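Local atomic coordinates of lysyl oxidase (Pichia pastoris, PDB entry 1W7C), a protein that probably oxidises primary amines, including the side-chain amine of lysine, to aldehydes with the help of copper and a built-in topaquinone cofactor. Residues A[83-88]-A[98-103]; A[152-157]-A[237-242]; A[570-575]-A[678-683]. All blocks are in the same frame, centred on the assembly; numbering follows the deposited sequence.

Interaction 1. Residues A[83-88]-A[98-103]; sequences ARTVVY and EELKVG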
loop_
_atom_site.group_PDB
_atom_site.type_symbol
_atom_site.label_atom_id
_atom_site.label_comp_id
_atom_site.label_asym_id
_atom_site.label_seq_id
_atom_site.Cartn_x
_atom_site.Cartn_y
_atom_site.Cartn_z
ATOM N N ALA A 83 20.086 34.571 -4.652
ATOM C CA ALA A 83 20.837 33.340 -4.470
ATOM C C ALA A 83 21.243 33.134 -3.012
ATOM O O ALA A 83 21.637 34.057 -2.334
ATOM C CB ALA A 83 22.085 33.372 -5.346
ATOM N N ARG A 84 21.182 31.883 -2.595
ATOM C CA ARG A 84 21.890 31.378 -1.409
ATOM C C ARG A 84 23.221 30.837 -1.919
ATOM O O ARG A 84 23.263 30.059 -2.881
ATOM C CB ARG A 84 21.109 30.235 -0.784
ATOM C CG ARG A 84 21.886 29.445 0.274
ATOM C CD ARG A 84 21.156 28.241 0.769
ATOM N NE ARG A 84 21.932 27.455 1.703
ATOM C CZ ARG A 84 22.258 26.184 1.553
ATOM N NH1 ARG A 84 21.930 25.512 0.440
ATOM N NH2 ARG A 84 22.967 25.581 2.534
ATOM N N THR A 85 24.301 31.262 -1.282
ATOM C CA THR A 85 25.637 30.700 -1.549
ATOM C C THR A 85 26.241 30.218 -0.256
ATOM O O THR A 85 25.922 30.694 0.824
ATOM C CB THR A 85 26.535 31.771 -2.213
ATOM O OG1 THR A 85 26.852 32.812 -1.265
ATOM C CG2 THR A 85 25.792 32.485 -3.376
ATOM N N VAL A 86 27.060 29.194 -0.356
ATOM C CA VAL A 86 27.811 28.705 0.786
ATOM C C VAL A 86 29.277 28.748 0.351
ATOM O O VAL A 86 29.656 28.151 -0.679
ATOM C CB VAL A 86 27.384 27.286 1.217
ATOM C CG1 VAL A 86 28.152 26.858 2.452
ATOM C CG2 VAL A 86 25.847 27.221 1.431
ATOM N N VAL A 87 30.088 29.434 1.172
ATOM C CA VAL A 87 31.484 29.707 0.883
ATOM C C VAL A 87 32.271 29.257 2.116
ATOM O O VAL A 87 31.926 29.588 3.254
ATOM C CB VAL A 87 31.716 31.205 0.609
ATOM C CG1 VAL A 87 33.192 31.512 0.343
ATOM C CG2 VAL A 87 30.823 31.691 -0.540
ATOM N N TYR A 88 33.345 28.511 1.887
ATOM C CA TYR A 88 34.286 28.231 2.959
ATOM C C TYR A 88 35.286 29.362 3.065
ATOM O O TYR A 88 35.890 29.748 2.074
ATOM C CB TYR A 88 35.018 26.915 2.727
ATOM C CG TYR A 88 36.004 26.651 3.834
ATOM C CD1 TYR A 88 35.577 26.220 5.088
ATOM C CD2 TYR A 88 37.362 26.924 3.665
ATOM C CE1 TYR A 88 36.473 26.021 6.116
ATOM C CE2 TYR A 88 38.248 26.708 4.694
ATOM C CZ TYR A 88 37.802 26.276 5.916
ATOM O OH TYR A 88 38.687 26.037 6.939
ATOM N N GLU A 98 30.302 29.782 5.547
ATOM C CA GLU A 98 29.288 30.784 5.758
ATOM C C GLU A 98 28.291 30.793 4.619
ATOM O O GLU A 98 28.656 30.712 3.442
ATOM C CB GLU A 98 29.870 32.183 6.002
ATOM C CG GLU A 98 28.789 33.147 6.547
ATOM C CD GLU A 98 29.317 34.447 7.098
ATOM O OE1 GLU A 98 30.458 34.820 6.763
ATOM O OE2 GLU A 98 28.536 35.131 7.818
ATOM N N GLU A 99 27.017 30.891 4.996
ATOM C CA GLU A 99 25.945 31.067 4.043
ATOM C C GLU A 99 25.761 32.574 3.847
ATOM O O GLU A 99 25.692 33.342 4.837
ATOM C CB GLU A 99 24.665 30.407 4.590
ATOM C CG GLU A 99 24.870 28.949 4.964
ATOM C CD GLU A 99 23.597 28.201 5.307
ATOM O OE1 GLU A 99 22.784 27.983 4.374
ATOM O OE2 GLU A 99 23.442 27.870 6.487
ATOM N N LEU A 100 25.682 32.964 2.579
ATOM C CA LEU A 100 25.570 34.334 2.157
ATOM C C LEU A 100 24.447 34.466 1.131
ATOM O O LEU A 100 24.309 33.639 0.247
ATOM C CB LEU A 100 26.894 34.812 1.521
ATOM C CG LEU A 100 28.150 34.685 2.403
ATOM C CD1 LEU A 100 29.365 34.974 1.533
ATOM C CD2 LEU A 100 28.119 35.581 3.602
ATOM N N LYS A 101 23.652 35.526 1.281
ATOM C CA LYS A 101 22.622 35.903 0.318
ATOM C C LYS A 101 23.226 36.862 -0.685
ATOM O O LYS A 101 23.855 37.858 -0.292
ATOM C CB LYS A 101 21.446 36.563 1.035
ATOM C CG LYS A 101 20.321 37.071 0.115
ATOM C CD LYS A 101 19.185 37.642 0.965
ATOM C CE LYS A 101 18.486 38.819 0.320
ATOM N NZ LYS A 101 17.173 39.109 0.985
ATOM N N VAL A 102 23.061 36.547 -1.964
ATOM C CA VAL A 102 23.519 37.424 -3.051
ATOM C C VAL A 102 22.312 37.811 -3.874
ATOM O O VAL A 102 21.657 36.967 -4.464
ATOM C CB VAL A 102 24.578 36.781 -3.956
ATOM C CG1 VAL A 102 25.048 37.787 -4.998
ATOM C CG2 VAL A 102 25.760 36.247 -3.130
ATOM N N GLY A 103 22.004 39.094 -3.882
ATOM C CA GLY A 103 20.873 39.583 -4.633
ATOM C C GLY A 103 20.549 41.036 -4.345
ATOM O O GLY A 103 21.206 41.663 -3.526
#
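Thr85 meets Leu100 through both its backbone and its side chain. Its N donates to Leu100 O at 2.8 Å, nearly along the C=O axis, and in one of its two modelled conformers its OG1 donates to the same oxygen at 3.1 Å from above the carbonyl plane. In that conformer the first torsion (chi1 69°) puts OG1 between the backbone N and the carbonyl carbon, which brings the hydroxyl within 3.4 Å of Leu100 CB and turns CG2 to Val102 CG2, 3.8 Å away. Ala83, Val87 and Val102 share this tightly packed face, and Val32 and Leu35 of helix 26-39 lie against it. The strands form an antiparallel beta hairpin in the N2 domain of the copper amine oxidase, with Ala83, Thr85 and Val87 as hydrogen-bonded pairs of Val102, Leu100 and Glu98. On the other face Arg84 and Glu99 make a salt bridge. The arginine chain runs extended to NE, and NE and NH2 both grip Glu99 OE1, NE at 2.9 Å and NH2 at 3.0 Å, with OE1 in the guanidinium plane and the carboxylate turned 77° from it. Tyr119 OH also bonds that oxygen, Asn120 takes OE2, and Glu59 pairs with Arg84 NH1. The packing thins toward Lys101, the partly exposed residue of this face.

Interaction 2. Residues A[152-157]-A[237-242]; sequences TTIMRD and SAEELY. With NAG (2-acetamido-2-deoxy-beta-D-glucopyranose), chain R.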
loop_
_atom_site.group_PDB
_atom_site.type_symbol
_atom_site.label_atom_id
_atom_site.label_comp_id
_atom_site.label_asym_id
_atom_site.label_seq_id
_atom_site.Cartn_x
_atom_site.Cartn_y
_atom_site.Cartn_z
ATOM N N THR A 152 51.783 1.870 5.944
ATOM C CA THR A 152 53.149 1.659 6.443
ATOM C C THR A 152 53.544 0.197 6.263
ATOM O O THR A 152 52.710 -0.658 6.067
ATOM C CB THR A 152 53.275 2.036 7.933
ATOM O OG1 THR A 152 52.407 1.203 8.725
ATOM C CG2 THR A 152 52.821 3.468 8.179
ATOM N N THR A 153 54.828 -0.089 6.351
ATOM C CA THR A 153 55.294 -1.462 6.261
ATOM C C THR A 153 54.570 -2.367 7.272
ATOM O O THR A 153 54.102 -3.453 6.912
ATOM C CB THR A 153 56.819 -1.484 6.487
ATOM O OG1 THR A 153 57.474 -0.695 5.479
ATOM C CG2 THR A 153 57.392 -2.887 6.310
ATOM N N ILE A 154 54.451 -1.908 8.518
ATOM C CA ILE A 154 53.782 -2.688 9.575
ATOM C C ILE A 154 52.282 -2.853 9.306
ATOM O O ILE A 154 51.770 -3.962 9.377
ATOM C CB ILE A 154 54.024 -2.071 10.974
ATOM C CG1 ILE A 154 55.493 -2.243 11.374
ATOM C CG2 ILE A 154 53.133 -2.740 12.034
ATOM C CD1 ILE A 154 55.922 -1.383 12.557
ATOM N N MET A 155 51.578 -1.767 8.991
ATOM C CA MET A 155 50.140 -1.892 8.772
ATOM C C MET A 155 49.791 -2.674 7.512
ATOM O O MET A 155 48.768 -3.337 7.488
ATOM C CB MET A 155 49.433 -0.537 8.815
ATOM C CG MET A 155 49.238 -0.005 10.226
ATOM S SD MET A 155 48.423 -1.175 11.371
ATOM C CE MET A 155 46.843 -1.414 10.546
ATOM N N ARG A 156 50.636 -2.634 6.480
ATOM C CA ARG A 156 50.405 -3.467 5.297
ATOM C C ARG A 156 50.424 -4.942 5.701
ATOM O O ARG A 156 49.575 -5.717 5.267
ATOM C CB ARG A 156 51.455 -3.191 4.212
ATOM C CG ARG A 156 51.298 -1.873 3.490
ATOM C CD ARG A 156 52.431 -1.600 2.497
ATOM N NE ARG A 156 52.443 -2.613 1.444
ATOM C CZ ARG A 156 51.640 -2.606 0.387
ATOM N NH1 ARG A 156 50.784 -1.615 0.204
ATOM N NH2 ARG A 156 51.706 -3.586 -0.503
ATOM N N ASP A 157 51.374 -5.309 6.557
ATOM C CA ASP A 157 51.493 -6.683 7.045
ATOM C C ASP A 157 50.303 -7.079 7.935
ATOM O O ASP A 157 49.752 -8.157 7.778
ATOM C CB ASP A 157 52.825 -6.891 7.791
ATOM C CG ASP A 157 53.242 -8.349 7.841
ATOM O OD1 ASP A 157 53.132 -8.968 8.921
ATOM O OD2 ASP A 157 53.682 -8.955 6.841
ATOM N N SER A 237 48.062 1.091 19.157
ATOM C CA SER A 237 49.053 1.340 18.106
ATOM C C SER A 237 49.158 0.152 17.144
ATOM O O SER A 237 48.815 -0.982 17.497
ATOM C CB SER A 237 50.421 1.626 18.724
ATOM O OG SER A 237 50.947 0.453 19.309
ATOM N N ALA A 238 49.634 0.430 15.933
ATOM C CA ALA A 238 49.983 -0.597 14.956
ATOM C C ALA A 238 50.936 -1.639 15.535
ATOM O O ALA A 238 50.788 -2.824 15.259
ATOM C CB ALA A 238 50.607 0.048 13.729
ATOM N N GLU A 239 51.907 -1.187 16.341
ATOM C CA GLU A 239 52.932 -2.063 16.895
ATOM C C GLU A 239 52.298 -3.052 17.870
ATOM O O GLU A 239 52.612 -4.237 17.845
ATOM C CB GLU A 239 54.049 -1.251 17.601
ATOM C CG GLU A 239 55.018 -0.556 16.646
ATOM C CD GLU A 239 54.489 0.744 16.029
ATOM O OE1 GLU A 239 53.411 1.241 16.435
ATOM O OE2 GLU A 239 55.168 1.278 15.121
ATOM N N GLU A 240 51.386 -2.566 18.712
ATOM C CA GLU A 240 50.697 -3.432 19.670
ATOM C C GLU A 240 49.927 -4.544 18.961
ATOM O O GLU A 240 49.961 -5.701 19.390
ATOM C CB GLU A 240 49.729 -2.642 20.547
ATOM C CG GLU A 240 49.154 -3.467 21.690
ATOM C CD GLU A 240 48.093 -2.746 22.506
ATOM O OE1 GLU A 240 47.643 -1.657 22.119
ATOM O OE2 GLU A 240 47.688 -3.296 23.544
ATOM N N LEU A 241 49.209 -4.178 17.900
ATOM C CA LEU A 241 48.408 -5.144 17.159
ATOM C C LEU A 241 49.310 -6.143 16.441
ATOM O O LEU A 241 49.092 -7.348 16.495
ATOM C CB LEU A 241 47.490 -4.432 16.168
ATOM C CG LEU A 241 46.649 -5.325 15.255
ATOM C CD1 LEU A 241 45.913 -6.408 16.009
ATOM C CD2 LEU A 241 45.644 -4.450 14.491
ATOM N N TYR A 242 50.361 -5.638 15.812
ATOM C CA TYR A 242 51.324 -6.502 15.141
ATOM C C TYR A 242 51.922 -7.541 16.106
ATOM O O TYR A 242 52.031 -8.721 15.757
ATOM C CB TYR A 242 52.432 -5.671 14.483
ATOM C CG TYR A 242 53.455 -6.523 13.783
ATOM C CD1 TYR A 242 54.639 -6.899 14.435
ATOM C CD2 TYR A 242 53.242 -6.983 12.488
ATOM C CE1 TYR A 242 55.583 -7.702 13.809
ATOM C CE2 TYR A 242 54.192 -7.791 11.848
ATOM C CZ TYR A 242 55.358 -8.142 12.518
ATOM O OH TYR A 242 56.292 -8.939 11.908
HETATM C C1 NAG R . 51.467 1.892 -0.414
HETATM C C2 NAG R . 51.401 2.871 -1.615
HETATM C C3 NAG R . 52.017 2.261 -2.879
HETATM C C4 NAG R . 53.393 1.693 -2.562
HETATM C C5 NAG R . 53.332 0.781 -1.340
HETATM C C6 NAG R . 54.725 0.247 -1.024
HETATM C C7 NAG R . 49.535 4.480 -1.847
HETATM C C8 NAG R . 48.109 4.652 -2.302
HETATM N N2 NAG R . 50.014 3.232 -1.880
HETATM O O3 NAG R . 52.144 3.228 -3.909
HETATM O O4 NAG R . 53.896 0.969 -3.666
HETATM O O5 NAG R . 52.809 1.488 -0.230
HETATM O O6 NAG R . 54.880 0.085 0.365
HETATM O O7 NAG R . 50.175 5.456 -1.466
#
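Ile154 lays its CG2 branch against Tyr242, 3.9 Å from CB, and against Ala238, 4.1 Å from CB, where the first turns of two helices pack side by side. The two short helical segments run 41° apart in direction, with axes 9.7 Å apart at their closest, and each opens on an N-cap: Thr152 OG1 accepts from Met155 N, and Ser237 OG from Glu240 N. Next to Ile154 in the sequence, Met155 bends at chi2 (-53°), which carries SD to Ala238 CB at 3.4 Å. Tyr228 of strand 224-230 touches both of these side chains, so they sit between the helices and the neighbouring sheet. Ile154 CD1 also meets Glu239 OE2. Arg156 takes no part in the helix pairing; its guanidinium lies with one face toward the N-acetylglucosamine, while NH1 binds Glu168 and Asn151. An alanine here would probably leave Glu168 without its charged mate and strip the sugar of the flat group beside it. Back between the helices, Asp157 has CG anti to the backbone N (chi1 -158°), and its OD1 stands in the plane of the Tyr242 ring at the edge, 3.3 Å from CE2.

Interaction 3. Residues A[570-575]-A[678-683]; sequences RAYNIM and FNYFDS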
loop_
_atom_site.group_PDB
_atom_site.type_symbol
_atom_site.label_atom_id
_atom_site.label_comp_id
_atom_site.label_asym_id
_atom_site.label_seq_id
_atom_site.Cartn_x
_atom_site.Cartn_y
_atom_site.Cartn_z
ATOM N N ARG A 570 -14.446 22.115 4.556
ATOM C CA ARG A 570 -13.716 21.541 3.436
ATOM C C ARG A 570 -12.400 21.000 3.982
ATOM O O ARG A 570 -11.715 21.681 4.731
ATOM C CB ARG A 570 -13.420 22.619 2.403
ATOM C CG ARG A 570 -14.653 23.218 1.764
ATOM C CD ARG A 570 -14.345 24.172 0.674
ATOM N NE ARG A 570 -13.960 23.449 -0.508
ATOM C CZ ARG A 570 -13.408 24.011 -1.578
ATOM N NH1 ARG A 570 -13.118 25.300 -1.600
ATOM N NH2 ARG A 570 -13.172 23.285 -2.627
ATOM N N ALA A 571 -12.040 19.759 3.622
ATOM C CA ALA A 571 -10.858 19.145 4.235
ATOM C C ALA A 571 -10.128 18.231 3.276
ATOM O O ALA A 571 -10.669 17.787 2.272
ATOM C CB ALA A 571 -11.254 18.384 5.496
ATOM N N TYR A 572 -8.869 17.971 3.611
ATOM C CA TYR A 572 -8.088 16.890 3.029
ATOM C C TYR A 572 -7.660 15.976 4.158
ATOM O O TYR A 572 -7.273 16.423 5.244
ATOM C CB TYR A 572 -6.863 17.397 2.218
ATOM C CG TYR A 572 -7.096 17.441 0.727
ATOM C CD1 TYR A 572 -7.931 18.393 0.150
ATOM C CD2 TYR A 572 -6.504 16.511 -0.119
ATOM C CE1 TYR A 572 -8.176 18.388 -1.202
ATOM C CE2 TYR A 572 -6.726 16.519 -1.491
ATOM C CZ TYR A 572 -7.576 17.456 -2.050
ATOM O OH TYR A 572 -7.840 17.504 -3.388
ATOM N N ASN A 573 -7.764 14.679 3.876
ATOM C CA ASN A 573 -7.337 13.630 4.809
ATOM C C ASN A 573 -5.933 13.204 4.442
ATOM O O ASN A 573 -5.688 12.851 3.296
ATOM C CB ASN A 573 -8.369 12.484 4.703
ATOM C CG ASN A 573 -7.981 11.177 5.366
ATOM O OD1 ASN A 573 -8.413 10.120 4.862
ATOM N ND2 ASN A 573 -7.296 11.205 6.471
ATOM N N ILE A 574 -5.056 13.254 5.448
ATOM C CA ILE A 574 -3.702 12.686 5.339
ATOM C C ILE A 574 -3.814 11.236 5.795
ATOM O O ILE A 574 -3.999 10.974 6.993
ATOM C CB ILE A 574 -2.686 13.439 6.204
ATOM C CG1 ILE A 574 -2.707 14.945 5.904
ATOM C CG2 ILE A 574 -1.302 12.845 5.977
ATOM C CD1 ILE A 574 -1.779 15.759 6.799
ATOM N N MET A 575 -3.738 10.315 4.826
ATOM C CA MET A 575 -4.060 8.888 5.042
ATOM C C MET A 575 -2.736 8.114 4.937
ATOM O O MET A 575 -2.117 8.106 3.885
ATOM C CB MET A 575 -5.030 8.465 3.912
ATOM C CG MET A 575 -5.376 7.007 3.974
ATOM S SD MET A 575 -6.432 6.471 2.607
ATOM C CE MET A 575 -7.214 7.905 2.257
ATOM N N PHE A 678 -11.833 15.241 1.578
ATOM C CA PHE A 678 -12.743 14.822 2.627
ATOM C C PHE A 678 -13.693 15.966 2.903
ATOM O O PHE A 678 -13.333 16.946 3.524
ATOM C CB PHE A 678 -11.915 14.457 3.845
ATOM C CG PHE A 678 -12.675 13.806 4.964
ATOM C CD1 PHE A 678 -12.594 12.439 5.143
ATOM C CD2 PHE A 678 -13.476 14.538 5.842
ATOM C CE1 PHE A 678 -13.285 11.819 6.147
ATOM C CE2 PHE A 678 -14.168 13.892 6.887
ATOM C CZ PHE A 678 -14.055 12.534 7.020
ATOM N N ASN A 679 -14.894 15.861 2.345
ATOM C CA ASN A 679 -15.847 16.973 2.378
ATOM C C ASN A 679 -15.344 18.241 1.692
ATOM O O ASN A 679 -15.839 19.324 1.924
ATOM C CB ASN A 679 -16.304 17.239 3.827
ATOM C CG ASN A 679 -17.045 16.078 4.398
ATOM O OD1 ASN A 679 -17.731 15.338 3.691
ATOM N ND2 ASN A 679 -16.947 15.929 5.706
ATOM N N TYR A 680 -14.355 18.080 0.819
ATOM C CA TYR A 680 -13.728 19.193 0.130
ATOM C C TYR A 680 -14.660 19.709 -0.979
ATOM O O TYR A 680 -14.649 20.895 -1.307
ATOM C CB TYR A 680 -12.384 18.742 -0.456
ATOM C CG TYR A 680 -11.631 19.840 -1.154
ATOM C CD1 TYR A 680 -10.986 20.820 -0.429
ATOM C CD2 TYR A 680 -11.559 19.888 -2.554
ATOM C CE1 TYR A 680 -10.311 21.829 -1.051
ATOM C CE2 TYR A 680 -10.887 20.879 -3.171
ATOM C CZ TYR A 680 -10.263 21.848 -2.439
ATOM O OH TYR A 680 -9.621 22.842 -3.121
ATOM N N PHE A 681 -15.438 18.805 -1.560
ATOM C CA PHE A 681 -16.526 19.094 -2.469
ATOM C C PHE A 681 -17.845 18.622 -1.850
ATOM O O PHE A 681 -17.865 18.045 -0.764
ATOM C CB PHE A 681 -16.280 18.398 -3.810
ATOM C CG PHE A 681 -14.985 18.786 -4.507
ATOM C CD1 PHE A 681 -14.772 20.074 -4.994
ATOM C CD2 PHE A 681 -14.010 17.815 -4.776
ATOM C CE1 PHE A 681 -13.605 20.391 -5.649
ATOM C CE2 PHE A 681 -12.844 18.139 -5.476
ATOM C CZ PHE A 681 -12.659 19.412 -5.918
ATOM N N ASP A 682 -18.941 18.792 -2.574
ATOM C CA ASP A 682 -20.203 18.187 -2.221
ATOM C C ASP A 682 -20.310 16.715 -2.630
ATOM O O ASP A 682 -21.181 16.001 -2.138
ATOM C CB ASP A 682 -21.355 18.954 -2.878
ATOM C CG ASP A 682 -21.572 20.322 -2.302
ATOM O OD1 ASP A 682 -21.029 20.639 -1.227
ATOM O OD2 ASP A 682 -22.352 21.111 -2.891
ATOM N N SER A 683 -19.442 16.288 -3.529
ATOM C CA SER A 683 -19.488 14.961 -4.097
ATOM C C SER A 683 -18.094 14.571 -4.601
ATOM O O SER A 683 -17.166 15.388 -4.659
ATOM C CB SER A 683 -20.506 14.921 -5.242
ATOM O OG SER A 683 -20.128 15.826 -6.267
#
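Ala571 O accepts from Phe678 N at 2.9 Å, the donor standing well above the carbonyl plane, where strand 569-576 meets the chain at Phe678, and at Asn679 the second chain segment turns away from the pairing with a positive phi of 61°. One residue further on, Tyr680 carries the side-chain contact. Its ring is sandwiched: the guanidinium of Arg570 lies flat over one face, with planes 28° apart and CZ 4.0 Å from the ring centroid, a cation-pi stack, while Tyr572 turns its edge to the opposite face, CE1 standing 3.7 Å from Tyr680 CG, in an edge-to-face pair. The arginine chain bends at chi3 (76°), which turns NE toward Tyr680 O, and its NE and NH2 close side-on on that carbonyl oxygen. The NE bond, 2.8 Å to Tyr680 O, lies in the carbonyl plane on a lone pair. One residue thus grips both the backbone and the ring of its partner, which should restrict tilting of that ring. Glu562 and Glu329 pair with Arg570 NH1 and NH2, and Gly450 O takes Tyr572 OH. On the other side of the strand, Phe678 CB packs on Asn573 CB at 4.1 Å, and Asn679 bonds Asn657 and Ser658 of the second subunit. The cation-pi and edge-to-face sandwich thus sits beside the antiparallel pairing of strands 569-576 and 670-678 in the copper amine oxidase enzyme domain, next to the dimer interface and near the calcium ligand Leu498.

Overall arrangement
The three contacts follow one another along the chain. Interaction 1 is a hairpin in the small antiparallel sheet of the N2 domain; interaction 2 joins two helices, 153-163 and 238-246, beside a separate five-stranded sheet; interaction 3 belongs to the large beta-rich enzyme domain that also holds the copper site. None touches another. The centres of interactions 1 and 2 are 45 Å apart, those of 1 and 3 are 41 Å apart, and those of 2 and 3 lie 67 Å apart on opposite sides of the chain's centre. Interactions 1 and 2 thus lie in two smaller units, and of the three only 570-575/678-683 touches the second subunit.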